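Local coordinates for racemase, putative (Roseobacter denitrificans, PDB 3TCS), which binds magnesium and D-alanine in an enolase-superfamily barrel and is probably a magnesium-dependent racemase or hydro-lyase, at residues Arg135-Ser140 with Tyr331-Ile336; Thr164-Arg169 with Val200-Asp205; Gln278-Tyr283 with Thr305-Asn310; Leu313-Thr318 with Thr352-Glu357. All blocks are in the same frame, centred on the assembly; numbering follows the deposited sequence.

Overall arrangement
Contacts 1 to 3 surround the D-alanine at the carboxyl ends of a TIM barrel of the enolase superfamily, while contact 4 lies on its outer side. Contact 1 pairs strands 132-139 and 332-335; contacts 2 and 3 fall between its segments along the chain, whereas the segments of contacts 1 and 4 alternate. Contact 2, its centre about 9 Å away, continues the same sheet through strands 165-169 and 201-205. In contact 3, about 16 Å from contact 2 between centres, loop 305-310 brings His307 and Ala309 to the ligand, backed by loop 278-283. Contact 4, about 10 Å from contact 1 between centres, sets helix 314-322 against the loop before strand 360-363. Distant segments thus assemble one pocket.

Contact 1 (Arg135-Ser140 with Tyr331-Ile336); sequences RAYASS and YLEFSI. With DAL (D-alanine), chain L.
Ser139 N donates to Phe334 O over 2.7 Å, one of five backbone hydrogen bonds that zip two parallel strands together. Leu332 N reaches Arg135 O at the start of the ladder, also at 2.7 Å. Tyr137, Ser139, Glu333 and Ser335 point to one face of the sheet. There the ring of Tyr137, held with CG between the backbone N and carbonyl carbon (chi1 70°), leans across to the neighbouring strand, where Glu333 CA stands over its face in a CH-pi contact 3.6 Å from the ring centroid. The ring's edge is turned toward the face of Tyr331, an offset edge-to-face pair with planes at 73°. Tyrosine suits the place because its flat ring can lie against Glu333 CA and Tyr331 while its hydroxyl bonds Lys167. Glu333 OE1 accepts from Cys308 N, but the place of OE2 is doubtful. Arg135 runs out extended beside Tyr331, whose CD1 lies over one face of the guanidinium, 3.8 Å from NH1; NH2 makes a salt bridge with Asp201. On the reverse face, Ala136 CB meets Phe334 CB at 3.9 Å and Ala138 CB meets Ile336 CG2 at 3.7 Å, small side chains leaving room for larger partners, while Leu332 packs on helix 314-322. Parallel pairing of strands so far apart in sequence is the closure of a TIM barrel, here bringing Glu333 to the D-alanine pocket.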
loop_
_atom_site.group_PDB
_atom_site.type_symbol
_atom_site.label_atom_id
_atom_site.label_comp_id
_atom_site.label_asym_id
_atom_site.label_seq_id
_atom_site.Cartn_x
_atom_site.Cartn_y
_atom_site.Cartn_z
ATOM N N ARG B 135 0.107 12.888 29.622
ATOM C CA ARG B 135 -0.705 14.062 29.339
ATOM C C ARG B 135 -1.379 13.854 27.987
ATOM O O ARG B 135 -0.749 13.395 27.043
ATOM C CB ARG B 135 0.168 15.313 29.290
ATOM C CG ARG B 135 -0.607 16.579 28.994
ATOM C CD ARG B 135 0.344 17.727 28.725
ATOM N NE ARG B 135 -0.368 18.958 28.401
ATOM C CZ ARG B 135 0.210 20.015 27.843
ATOM N NH1 ARG B 135 1.503 19.981 27.546
ATOM N NH2 ARG B 135 -0.500 21.106 27.591
ATOM N N ALA B 136 -2.657 14.199 27.892
ATOM C CA ALA B 136 -3.389 14.025 26.645
ATOM C C ALA B 136 -3.896 15.342 26.084
ATOM O O ALA B 136 -4.093 16.304 26.829
ATOM C CB ALA B 136 -4.561 13.089 26.873
ATOM N N TYR B 137 -4.083 15.400 24.770
ATOM C CA TYR B 137 -4.639 16.603 24.177
ATOM C C TYR B 137 -5.994 16.231 23.591
ATOM O O TYR B 137 -6.131 15.185 22.950
ATOM C CB TYR B 137 -3.695 17.208 23.123
ATOM C CG TYR B 137 -3.504 16.465 21.813
ATOM C CD1 TYR B 137 -4.428 16.587 20.776
ATOM C CD2 TYR B 137 -2.336 15.735 21.570
ATOM C CE1 TYR B 137 -4.186 16.010 19.514
ATOM C CE2 TYR B 137 -2.082 15.155 20.313
ATOM C CZ TYR B 137 -3.008 15.303 19.293
ATOM O OH TYR B 137 -2.735 14.777 18.047
ATOM N N ALA B 138 -7.004 17.057 23.859
ATOM C CA ALA B 138 -8.350 16.801 23.359
ATOM C C ALA B 138 -8.340 17.002 21.853
ATOM O O ALA B 138 -8.068 18.093 21.355
ATOM C CB ALA B 138 -9.349 17.736 24.017
ATOM N N SER B 139 -8.636 15.937 21.122
ATOM C CA SER B 139 -8.606 16.006 19.676
ATOM C C SER B 139 -9.980 15.978 19.009
ATOM O O SER B 139 -10.726 15.008 19.140
ATOM C CB SER B 139 -7.732 14.861 19.148
ATOM O OG SER B 139 -7.423 15.020 17.777
ATOM N N SER B 140 -10.308 17.058 18.302
ATOM C CA SER B 140 -11.569 17.156 17.574
ATOM C C SER B 140 -11.340 16.609 16.168
ATOM O O SER B 140 -10.337 16.931 15.533
ATOM C CB SER B 140 -12.034 18.609 17.467
ATOM O OG SER B 140 -13.059 18.715 16.493
ATOM N N TYR B 331 2.349 15.055 24.293
ATOM C CA TYR B 331 1.069 14.513 24.725
ATOM C C TYR B 331 0.488 13.428 23.836
ATOM O O TYR B 331 0.905 13.238 22.694
ATOM C CB TYR B 331 0.055 15.665 24.838
ATOM C CG TYR B 331 0.361 16.844 23.914
ATOM C CD1 TYR B 331 0.284 18.160 24.382
ATOM C CD2 TYR B 331 0.780 16.642 22.598
ATOM C CE1 TYR B 331 0.628 19.238 23.567
ATOM C CE2 TYR B 331 1.128 17.720 21.769
ATOM C CZ TYR B 331 1.052 19.013 22.265
ATOM O OH TYR B 331 1.432 20.078 21.475
ATOM N N LEU B 332 -0.496 12.732 24.395
ATOM C CA LEU B 332 -1.220 11.651 23.734
ATOM C C LEU B 332 -2.430 12.227 22.999
ATOM O O LEU B 332 -3.203 12.980 23.588
ATOM C CB LEU B 332 -1.737 10.665 24.790
ATOM C CG LEU B 332 -2.705 9.574 24.327
ATOM C CD1 LEU B 332 -1.906 8.374 23.849
ATOM C CD2 LEU B 332 -3.631 9.173 25.479
ATOM N N GLU B 333 -2.607 11.883 21.726
ATOM C CA GLU B 333 -3.781 12.369 21.011
ATOM C C GLU B 333 -4.981 11.675 21.653
ATOM O O GLU B 333 -4.982 10.453 21.832
ATOM C CB GLU B 333 -3.714 12.017 19.525
ATOM C CG GLU B 333 -5.025 12.319 18.806
ATOM C CD GLU B 333 -4.906 12.342 17.302
ATOM O OE1 GLU B 333 -4.086 11.596 16.721
ATOM O OE2 GLU B 333 -5.659 13.119 16.691
ATOM N N PHE B 334 -5.996 12.444 22.023
ATOM C CA PHE B 334 -7.157 11.844 22.665
ATOM C C PHE B 334 -8.452 12.336 22.035
ATOM O O PHE B 334 -8.863 13.469 22.252
ATOM C CB PHE B 334 -7.148 12.178 24.155
ATOM C CG PHE B 334 -8.095 11.342 24.968
ATOM C CD1 PHE B 334 -7.746 10.051 25.356
ATOM C CD2 PHE B 334 -9.343 11.839 25.326
ATOM C CE1 PHE B 334 -8.631 9.265 26.094
ATOM C CE2 PHE B 334 -10.239 11.059 26.063
ATOM C CZ PHE B 334 -9.878 9.770 26.447
ATOM N N SER B 335 -9.093 11.476 21.251
ATOM C CA SER B 335 -10.342 11.845 20.600
ATOM C C SER B 335 -11.420 12.172 21.623
ATOM O O SER B 335 -11.611 11.430 22.588
ATOM C CB SER B 335 -10.843 10.707 19.716
ATOM O OG SER B 335 -12.135 11.013 19.222
ATOM N N ILE B 336 -12.121 13.284 21.423
ATOM C CA ILE B 336 -13.194 13.647 22.340
ATOM C C ILE B 336 -14.563 13.571 21.659
ATOM O O ILE B 336 -15.548 14.097 22.167
ATOM C CB ILE B 336 -12.967 15.062 22.974
ATOM C CG1 ILE B 336 -12.550 16.088 21.920
ATOM C CG2 ILE B 336 -11.870 14.972 24.043
ATOM C CD1 ILE B 336 -13.642 16.481 20.949
HETATM N N DAL L . -4.337 13.347 13.794
HETATM C CA DAL L . -5.740 13.466 13.359
HETATM C CB DAL L . -6.645 12.607 14.231
HETATM C C DAL L . -5.867 13.022 11.941
HETATM O O DAL L . -5.255 13.576 11.086
#

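Contact 2 (Thr164-Arg169 with Val200-Asp205); sequences TAFKVR and VDLLID. With MG (magnesium ion), chain J; DAL (D-alanine), chain L.
Asp205 OD2 binds the magnesium ion at 2.1 Å, and Lys167 and Arg169 line the adjoining D-alanine pocket from the neighbouring strand. D-alanine N and O and a water also coordinate the metal, and Glu231 and Glu257 complete its shell. The other oxygen, OD1, accepts from Asn207 N, which helps to fix the carboxylate. Arg169 NH1 lies 3.2 Å from Asp205 OD2, but well out of the guanidinium plane, so charge alone links them; NE bonds Ser140 O. The Lys167 chain turns at chi3 (80°) and brings NZ to 2.8 Å from the D-alanine N, among salt bridges to Glu231 and Glu333 and a bond to Tyr137 OH. A methionine in its place would probably leave those two carboxylates without their shared cation. Farther back, Lys167 CG rests on Leu203 CB at 3.7 Å. On the helix side, Val168 CG2 meets Ile204 CG1 at 3.8 Å, and Val200 CB touches the Phe166 ring at its edge. Five backbone bonds join these parallel strands of a beta-alpha-beta unit. A ligand chelated by magnesium with a lysine beside it is consistent with metal-assisted proton transfer, as in mandelate racemase relatives.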
loop_
_atom_site.group_PDB
_atom_site.type_symbol
_atom_site.label_atom_id
_atom_site.label_comp_id
_atom_site.label_asym_id
_atom_site.label_seq_id
_atom_site.Cartn_x
_atom_site.Cartn_y
_atom_site.Cartn_z
ATOM N N THR B 164 -5.393 20.468 28.871
ATOM C CA THR B 164 -4.673 21.736 28.727
ATOM C C THR B 164 -4.030 21.845 27.340
ATOM O O THR B 164 -3.134 22.666 27.112
ATOM C CB THR B 164 -3.574 21.903 29.799
ATOM O OG1 THR B 164 -2.612 20.851 29.666
ATOM C CG2 THR B 164 -4.185 21.867 31.200
ATOM N N ALA B 165 -4.498 21.006 26.419
ATOM C CA ALA B 165 -4.019 20.987 25.038
ATOM C C ALA B 165 -5.218 20.579 24.185
ATOM O O ALA B 165 -6.000 19.713 24.582
ATOM C CB ALA B 165 -2.866 19.987 24.876
ATOM N N PHE B 166 -5.366 21.212 23.023
ATOM C CA PHE B 166 -6.503 20.955 22.144
ATOM C C PHE B 166 -6.128 21.033 20.670
ATOM O O PHE B 166 -5.366 21.910 20.271
ATOM C CB PHE B 166 -7.593 22.003 22.411
ATOM C CG PHE B 166 -7.997 22.100 23.847
ATOM C CD1 PHE B 166 -9.102 21.404 24.317
ATOM C CD2 PHE B 166 -7.220 22.822 24.752
ATOM C CE1 PHE B 166 -9.428 21.416 25.676
ATOM C CE2 PHE B 166 -7.534 22.840 26.110
ATOM C CZ PHE B 166 -8.641 22.134 26.571
ATOM N N LYS B 167 -6.676 20.127 19.866
ATOM C CA LYS B 167 -6.419 20.141 18.430
ATOM C C LYS B 167 -7.727 20.242 17.642
ATOM O O LYS B 167 -8.690 19.526 17.918
ATOM C CB LYS B 167 -5.654 18.885 17.986
ATOM C CG LYS B 167 -5.194 18.965 16.519
ATOM C CD LYS B 167 -4.182 17.878 16.145
ATOM C CE LYS B 167 -4.840 16.533 15.856
ATOM N NZ LYS B 167 -3.805 15.490 15.537
ATOM N N VAL B 168 -7.756 21.143 16.666
ATOM C CA VAL B 168 -8.932 21.329 15.830
ATOM C C VAL B 168 -8.515 21.151 14.374
ATOM O O VAL B 168 -7.352 20.851 14.096
ATOM C CB VAL B 168 -9.568 22.730 16.040
ATOM C CG1 VAL B 168 -10.031 22.872 17.481
ATOM C CG2 VAL B 168 -8.572 23.826 15.682
ATOM N N ARG B 169 -9.451 21.342 13.450
ATOM C CA ARG B 169 -9.171 21.147 12.028
ATOM C C ARG B 169 -9.136 22.420 11.196
ATOM O O ARG B 169 -9.908 23.352 11.431
ATOM C CB ARG B 169 -10.221 20.210 11.419
ATOM C CG ARG B 169 -10.413 18.906 12.179
ATOM C CD ARG B 169 -9.243 17.956 11.972
ATOM N NE ARG B 169 -9.052 17.079 13.125
ATOM C CZ ARG B 169 -8.187 16.070 13.165
ATOM N NH1 ARG B 169 -7.432 15.794 12.112
ATOM N NH2 ARG B 169 -8.056 15.357 14.272
ATOM N N VAL B 200 -3.268 27.304 27.590
ATOM C CA VAL B 200 -3.451 25.969 27.035
ATOM C C VAL B 200 -2.720 25.890 25.700
ATOM O O VAL B 200 -2.491 26.906 25.045
ATOM C CB VAL B 200 -4.944 25.625 26.799
ATOM C CG1 VAL B 200 -5.698 25.656 28.111
ATOM C CG2 VAL B 200 -5.560 26.588 25.797
ATOM N N ASP B 201 -2.332 24.684 25.308
ATOM C CA ASP B 201 -1.652 24.500 24.035
ATOM C C ASP B 201 -2.703 24.308 22.960
ATOM O O ASP B 201 -3.696 23.616 23.171
ATOM C CB ASP B 201 -0.742 23.272 24.069
ATOM C CG ASP B 201 0.478 23.474 24.938
ATOM O OD1 ASP B 201 1.153 24.515 24.782
ATOM O OD2 ASP B 201 0.769 22.587 25.766
ATOM N N LEU B 202 -2.487 24.922 21.807
ATOM C CA LEU B 202 -3.429 24.793 20.713
ATOM C C LEU B 202 -2.727 24.192 19.512
ATOM O O LEU B 202 -1.659 24.656 19.102
ATOM C CB LEU B 202 -4.026 26.157 20.358
ATOM C CG LEU B 202 -4.819 26.808 21.493
ATOM C CD1 LEU B 202 -5.338 28.172 21.047
ATOM C CD2 LEU B 202 -5.981 25.894 21.887
ATOM N N LEU B 203 -3.336 23.144 18.968
ATOM C CA LEU B 203 -2.810 22.425 17.818
ATOM C C LEU B 203 -3.838 22.483 16.696
ATOM O O LEU B 203 -5.022 22.707 16.942
ATOM C CB LEU B 203 -2.584 20.954 18.174
ATOM C CG LEU B 203 -1.653 20.569 19.326
ATOM C CD1 LEU B 203 -2.244 20.998 20.674
ATOM C CD2 LEU B 203 -1.452 19.062 19.295
ATOM N N ILE B 204 -3.395 22.281 15.465
ATOM C CA ILE B 204 -4.335 22.273 14.356
ATOM C C ILE B 204 -3.862 21.231 13.343
ATOM O O ILE B 204 -2.671 20.926 13.269
ATOM C CB ILE B 204 -4.470 23.680 13.717
ATOM C CG1 ILE B 204 -5.818 23.787 13.001
ATOM C CG2 ILE B 204 -3.319 23.939 12.757
ATOM C CD1 ILE B 204 -6.257 25.219 12.715
ATOM N N ASP B 205 -4.800 20.666 12.587
ATOM C CA ASP B 205 -4.483 19.626 11.609
ATOM C C ASP B 205 -5.182 19.981 10.302
ATOM O O ASP B 205 -6.398 20.161 10.284
ATOM C CB ASP B 205 -5.004 18.276 12.122
ATOM C CG ASP B 205 -4.395 17.089 11.398
ATOM O OD1 ASP B 205 -4.073 17.212 10.196
ATOM O OD2 ASP B 205 -4.256 16.025 12.041
HETATM MG MG MG J . -3.484 14.129 11.729
HETATM N N DAL L . -4.337 13.347 13.794
HETATM C CA DAL L . -5.740 13.466 13.359
HETATM C CB DAL L . -6.645 12.607 14.231
HETATM C C DAL L . -5.867 13.022 11.941
HETATM O O DAL L . -5.255 13.576 11.086
HETATM O O HOH W 1 -3.209 14.722 9.734
#

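Contact 3 (Gln278-Tyr283 with Thr305-Asn310); sequences QPDILY and TPHCAN. With DAL (D-alanine), chain L.
The imidazole of His307 meets Asp280 OD2 at one edge and D-alanine at another. This histidine-carboxylate pair joins two loops of the TIM barrel, one after strand 276-277 and the other before helix 314-322. His307 ND1 donates to Asp280 OD2 over 2.7 Å, with the oxygen just 2° out of the ring plane and using its anti lone pair, although the carboxylate itself is turned 47° from the ring. At the ligand edge His307 CD2 comes within 3.1 Å of the D-alanine N. Ala309 N lies over one face of the imidazole, toward its rim. The Tyr283 ring is nearly parallel to it but slid so far aside that the two barely overlap, and Lys94 of the second subunit packs on both. A chi1 of 163°, which sets CG opposite the backbone N, carries the ring of His307 over to Asp280, while His307 N bonds Pro279 O. Aspartate suits its position because each oxygen has work. Asp280 OD1 accepts from Tyr283 N at 2.9 Å in an Asx motif. OD2 takes a water as well as the imidazole, a water that also accepts from Ala309 N. A phenylalanine replacing His307 would probably leave Asp280 OD2 without its ring N-H partner. A second water spans the loops, donating to His307 O at 2.7 Å and accepting from Ile281 N at 2.9 Å.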
loop_
_atom_site.group_PDB
_atom_site.type_symbol
_atom_site.label_atom_id
_atom_site.label_comp_id
_atom_site.label_asym_id
_atom_site.label_seq_id
_atom_site.Cartn_x
_atom_site.Cartn_y
_atom_site.Cartn_z
ATOM N N GLN B 278 4.727 11.435 13.500
ATOM C CA GLN B 278 3.467 10.948 14.044
ATOM C C GLN B 278 2.973 9.620 13.505
ATOM O O GLN B 278 1.923 9.546 12.868
ATOM C CB GLN B 278 2.384 11.998 13.817
ATOM C CG GLN B 278 2.720 13.345 14.413
ATOM C CD GLN B 278 1.568 14.310 14.286
ATOM O OE1 GLN B 278 1.289 14.822 13.199
ATOM N NE2 GLN B 278 0.872 14.550 15.393
ATOM N N PRO B 279 3.719 8.543 13.761
ATOM C CA PRO B 279 3.284 7.237 13.269
ATOM C C PRO B 279 2.011 6.778 13.982
ATOM O O PRO B 279 1.750 7.188 15.116
ATOM C CB PRO B 279 4.469 6.337 13.607
ATOM C CG PRO B 279 4.975 6.939 14.893
ATOM C CD PRO B 279 4.928 8.427 14.593
ATOM N N ASP B 280 1.211 5.963 13.299
ATOM C CA ASP B 280 0.018 5.380 13.906
ATOM C C ASP B 280 0.456 3.924 14.072
ATOM O O ASP B 280 0.776 3.252 13.096
ATOM C CB ASP B 280 -1.198 5.477 12.974
ATOM C CG ASP B 280 -2.435 4.785 13.553
ATOM O OD1 ASP B 280 -2.444 3.540 13.614
ATOM O OD2 ASP B 280 -3.392 5.482 13.955
ATOM N N ILE B 281 0.501 3.457 15.314
ATOM C CA ILE B 281 0.947 2.101 15.604
ATOM C C ILE B 281 0.320 1.004 14.753
ATOM O O ILE B 281 1.001 0.058 14.343
ATOM C CB ILE B 281 0.713 1.765 17.092
ATOM C CG1 ILE B 281 1.634 2.631 17.959
ATOM C CG2 ILE B 281 0.954 0.276 17.345
ATOM C CD1 ILE B 281 1.304 2.588 19.438
ATOM N N LEU B 282 -0.972 1.123 14.486
ATOM C CA LEU B 282 -1.648 0.096 13.711
ATOM C C LEU B 282 -1.534 0.266 12.192
ATOM O O LEU B 282 -1.451 -0.726 11.470
ATOM C CB LEU B 282 -3.109 -0.008 14.166
ATOM C CG LEU B 282 -3.238 -0.268 15.681
ATOM C CD1 LEU B 282 -4.708 -0.430 16.053
ATOM C CD2 LEU B 282 -2.453 -1.527 16.079
ATOM N N TYR B 283 -1.524 1.503 11.694
ATOM C CA TYR B 283 -1.373 1.692 10.250
ATOM C C TYR B 283 0.049 1.294 9.843
ATOM O O TYR B 283 0.285 0.848 8.719
ATOM C CB TYR B 283 -1.580 3.157 9.830
ATOM C CG TYR B 283 -2.986 3.715 9.962
ATOM C CD1 TYR B 283 -4.109 2.901 9.805
ATOM C CD2 TYR B 283 -3.189 5.080 10.199
ATOM C CE1 TYR B 283 -5.400 3.430 9.879
ATOM C CE2 TYR B 283 -4.477 5.618 10.274
ATOM C CZ TYR B 283 -5.577 4.785 10.111
ATOM O OH TYR B 283 -6.851 5.308 10.168
ATOM N N THR B 305 5.153 11.985 18.470
ATOM C CA THR B 305 3.821 12.268 18.998
ATOM C C THR B 305 2.893 11.465 18.089
ATOM O O THR B 305 2.360 11.971 17.099
ATOM C CB THR B 305 3.517 13.772 18.921
ATOM O OG1 THR B 305 4.487 14.480 19.713
ATOM C CG2 THR B 305 2.112 14.078 19.460
ATOM N N PRO B 306 2.694 10.184 18.426
ATOM C CA PRO B 306 1.848 9.288 17.638
ATOM C C PRO B 306 0.418 9.730 17.376
ATOM O O PRO B 306 -0.164 10.528 18.114
ATOM C CB PRO B 306 1.893 7.976 18.427
ATOM C CG PRO B 306 3.197 8.061 19.187
ATOM C CD PRO B 306 3.200 9.500 19.629
ATOM N N HIS B 307 -0.135 9.179 16.306
ATOM C CA HIS B 307 -1.510 9.430 15.919
ATOM C C HIS B 307 -2.359 8.270 16.445
ATOM O O HIS B 307 -1.999 7.112 16.283
ATOM C CB HIS B 307 -1.611 9.501 14.390
ATOM C CG HIS B 307 -3.003 9.343 13.856
ATOM N ND1 HIS B 307 -3.615 8.116 13.718
ATOM C CD2 HIS B 307 -3.892 10.260 13.405
ATOM C CE1 HIS B 307 -4.820 8.284 13.202
ATOM N NE2 HIS B 307 -5.012 9.575 13.002
ATOM N N CYS B 308 -3.459 8.601 17.112
ATOM C CA CYS B 308 -4.425 7.621 17.615
ATOM C C CYS B 308 -5.696 8.453 17.698
ATOM O O CYS B 308 -5.826 9.327 18.551
ATOM C CB CYS B 308 -4.008 7.013 18.976
ATOM S SG CYS B 308 -3.285 8.071 20.261
ATOM N N ALA B 309 -6.627 8.180 16.786
ATOM C CA ALA B 309 -7.843 8.978 16.673
ATOM C C ALA B 309 -9.188 8.428 17.137
ATOM O O ALA B 309 -10.225 9.012 16.829
ATOM C CB ALA B 309 -7.974 9.459 15.229
ATOM N N ASN B 310 -9.193 7.317 17.856
ATOM C CA ASN B 310 -10.461 6.788 18.337
ATOM C C ASN B 310 -10.252 5.946 19.574
ATOM O O ASN B 310 -9.114 5.686 19.975
ATOM C CB ASN B 310 -11.169 5.976 17.243
ATOM C CG ASN B 310 -10.324 4.842 16.720
ATOM O OD1 ASN B 310 -9.989 3.914 17.456
ATOM N ND2 ASN B 310 -9.968 4.911 15.439
HETATM N N DAL L . -4.337 13.347 13.794
HETATM C CA DAL L . -5.740 13.466 13.359
HETATM C CB DAL L . -6.645 12.607 14.231
HETATM C C DAL L . -5.867 13.022 11.941
HETATM O O DAL L . -5.255 13.576 11.086
HETATM O O HOH W 2 -5.982 5.888 15.013
HETATM O O HOH W 3 -0.452 5.213 17.448
#

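Contact 4 (Leu313-Thr318 with Thr352-Glu357); sequences LVTLFT and TPYEIE
Tyr354 drives its hydroxyl into the backbone of helix 314-322, and this is the tight part of the contact. Its OH accepts from Leu316 N at 3.0 Å, a bent bond (136° at the hydrogen) with the amide nitrogen near the plane of the ring, at its edge. The same oxygen hydrogen-bonds Ser312 O, so one phenol ties together two backbone groups, Ser312 O and Leu316 N. Carbon closes in around it: Leu316 CB stands 3.4 Å from Tyr354 OH, and Thr315 CG2 lies 3.6 Å from Tyr354 CE1. Threonine fits here because its methyl, anti to the backbone N (chi1 of OG1 -61°), brushes the ring while OG1 turns to Asn310 O. Pro353 CG sits over the centre of one face of the Tyr354 ring, 3.6 Å above its plane. Toward the partly exposed side the fit slackens: Leu316 CD2 meets Pro353 CG at 4.2 Å, a grazing apolar touch. Thr352, also partly exposed, shapes the loop from within, its OG1 accepting from Tyr354 N in an ST turn. The loop bridges strands 332-335 and 360-363, Tyr354 packing on Phe334 and meeting the ring of Trp311, while Thr315 and Thr318 of helix 314-322 rest on Leu332.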
loop_
_atom_site.group_PDB
_atom_site.type_symbol
_atom_site.label_atom_id
_atom_site.label_comp_id
_atom_site.label_asym_id
_atom_site.label_seq_id
_atom_site.Cartn_x
_atom_site.Cartn_y
_atom_site.Cartn_z
ATOM N N LEU B 313 -8.463 0.151 20.600
ATOM C CA LEU B 313 -7.248 0.009 21.392
ATOM C C LEU B 313 -6.062 0.842 20.907
ATOM O O LEU B 313 -5.046 0.920 21.588
ATOM C CB LEU B 313 -6.832 -1.461 21.460
ATOM C CG LEU B 313 -7.711 -2.353 22.337
ATOM C CD1 LEU B 313 -7.203 -3.783 22.296
ATOM C CD2 LEU B 313 -7.686 -1.823 23.755
ATOM N N VAL B 314 -6.178 1.470 19.745
ATOM C CA VAL B 314 -5.059 2.259 19.236
ATOM C C VAL B 314 -4.555 3.304 20.238
ATOM O O VAL B 314 -3.345 3.520 20.366
ATOM C CB VAL B 314 -5.423 2.931 17.883
ATOM C CG1 VAL B 314 -6.523 3.976 18.070
ATOM C CG2 VAL B 314 -4.179 3.530 17.250
ATOM N N THR B 315 -5.470 3.938 20.965
ATOM C CA THR B 315 -5.071 4.953 21.930
ATOM C C THR B 315 -4.309 4.343 23.109
ATOM O O THR B 315 -3.312 4.910 23.567
ATOM C CB THR B 315 -6.296 5.749 22.427
ATOM O OG1 THR B 315 -6.914 6.407 21.315
ATOM C CG2 THR B 315 -5.878 6.806 23.443
ATOM N N LEU B 316 -4.761 3.182 23.579
ATOM C CA LEU B 316 -4.103 2.496 24.691
ATOM C C LEU B 316 -2.705 2.029 24.291
ATOM O O LEU B 316 -1.752 2.154 25.066
ATOM C CB LEU B 316 -4.930 1.289 25.147
ATOM C CG LEU B 316 -4.384 0.474 26.327
ATOM C CD1 LEU B 316 -4.159 1.381 27.537
ATOM C CD2 LEU B 316 -5.369 -0.644 26.678
ATOM N N PHE B 317 -2.578 1.487 23.080
ATOM C CA PHE B 317 -1.273 1.031 22.615
ATOM C C PHE B 317 -0.302 2.205 22.628
ATOM O O PHE B 317 0.868 2.058 22.986
ATOM C CB PHE B 317 -1.346 0.487 21.188
ATOM C CG PHE B 317 -2.255 -0.702 21.025
ATOM C CD1 PHE B 317 -2.521 -1.553 22.094
ATOM C CD2 PHE B 317 -2.793 -0.999 19.779
ATOM C CE1 PHE B 317 -3.315 -2.698 21.919
ATOM C CE2 PHE B 317 -3.588 -2.146 19.590
ATOM C CZ PHE B 317 -3.846 -2.992 20.662
ATOM N N THR B 318 -0.800 3.368 22.219
ATOM C CA THR B 318 0.015 4.580 22.164
ATOM C C THR B 318 0.408 5.024 23.568
ATOM O O THR B 318 1.534 5.478 23.796
ATOM C CB THR B 318 -0.747 5.714 21.441
ATOM O OG1 THR B 318 -1.133 5.267 20.135
ATOM C CG2 THR B 318 0.133 6.945 21.297
ATOM N N THR B 352 -13.642 0.627 30.386
ATOM C CA THR B 352 -12.858 1.539 29.565
ATOM C C THR B 352 -11.519 1.876 30.206
ATOM O O THR B 352 -11.431 2.087 31.414
ATOM C CB THR B 352 -13.616 2.863 29.294
ATOM O OG1 THR B 352 -12.845 3.677 28.399
ATOM C CG2 THR B 352 -13.845 3.632 30.593
ATOM N N PRO B 353 -10.447 1.904 29.401
ATOM C CA PRO B 353 -9.121 2.229 29.928
ATOM C C PRO B 353 -8.844 3.713 29.692
ATOM O O PRO B 353 -7.740 4.201 29.946
ATOM C CB PRO B 353 -8.210 1.349 29.086
ATOM C CG PRO B 353 -8.866 1.458 27.721
ATOM C CD PRO B 353 -10.349 1.303 28.055
ATOM N N TYR B 354 -9.866 4.425 29.229
ATOM C CA TYR B 354 -9.709 5.829 28.871
ATOM C C TYR B 354 -10.278 6.908 29.787
ATOM O O TYR B 354 -10.607 8.000 29.325
ATOM C CB TYR B 354 -10.244 6.030 27.450
ATOM C CG TYR B 354 -9.568 5.133 26.433
ATOM C CD1 TYR B 354 -8.180 5.075 26.346
ATOM C CD2 TYR B 354 -10.318 4.342 25.557
ATOM C CE1 TYR B 354 -7.547 4.253 25.412
ATOM C CE2 TYR B 354 -9.693 3.516 24.618
ATOM C CZ TYR B 354 -8.307 3.481 24.554
ATOM O OH TYR B 354 -7.678 2.692 23.618
ATOM N N GLU B 355 -10.396 6.616 31.078
ATOM C CA GLU B 355 -10.894 7.616 32.013
ATOM C C GLU B 355 -9.794 8.669 32.138
ATOM O O GLU B 355 -8.625 8.327 32.326
ATOM C CB GLU B 355 -11.168 6.992 33.384
ATOM C CG GLU B 355 -12.302 5.979 33.401
ATOM C CD GLU B 355 -12.560 5.422 34.791
ATOM O OE1 GLU B 355 -12.885 6.217 35.697
ATOM O OE2 GLU B 355 -12.435 4.192 34.980
ATOM N N ILE B 356 -10.162 9.941 32.031
ATOM C CA ILE B 356 -9.182 11.020 32.129
ATOM C C ILE B 356 -9.105 11.610 33.532
ATOM O O ILE B 356 -10.129 11.874 34.162
ATOM C CB ILE B 356 -9.506 12.158 31.129
ATOM C CG1 ILE B 356 -9.372 11.645 29.692
ATOM C CG2 ILE B 356 -8.556 13.340 31.342
ATOM C CD1 ILE B 356 -7.951 11.311 29.290
ATOM N N GLU B 357 -7.880 11.810 34.011
ATOM C CA GLU B 357 -7.636 12.383 35.331
ATOM C C GLU B 357 -6.901 13.703 35.114
ATOM O O GLU B 357 -5.718 13.710 34.779
ATOM C CB GLU B 357 -6.761 11.443 36.175
ATOM C CG GLU B 357 -7.223 9.990 36.187
ATOM C CD GLU B 357 -6.337 9.090 37.039
ATOM O OE1 GLU B 357 -6.239 7.889 36.709
ATOM O OE2 GLU B 357 -5.751 9.572 38.038
#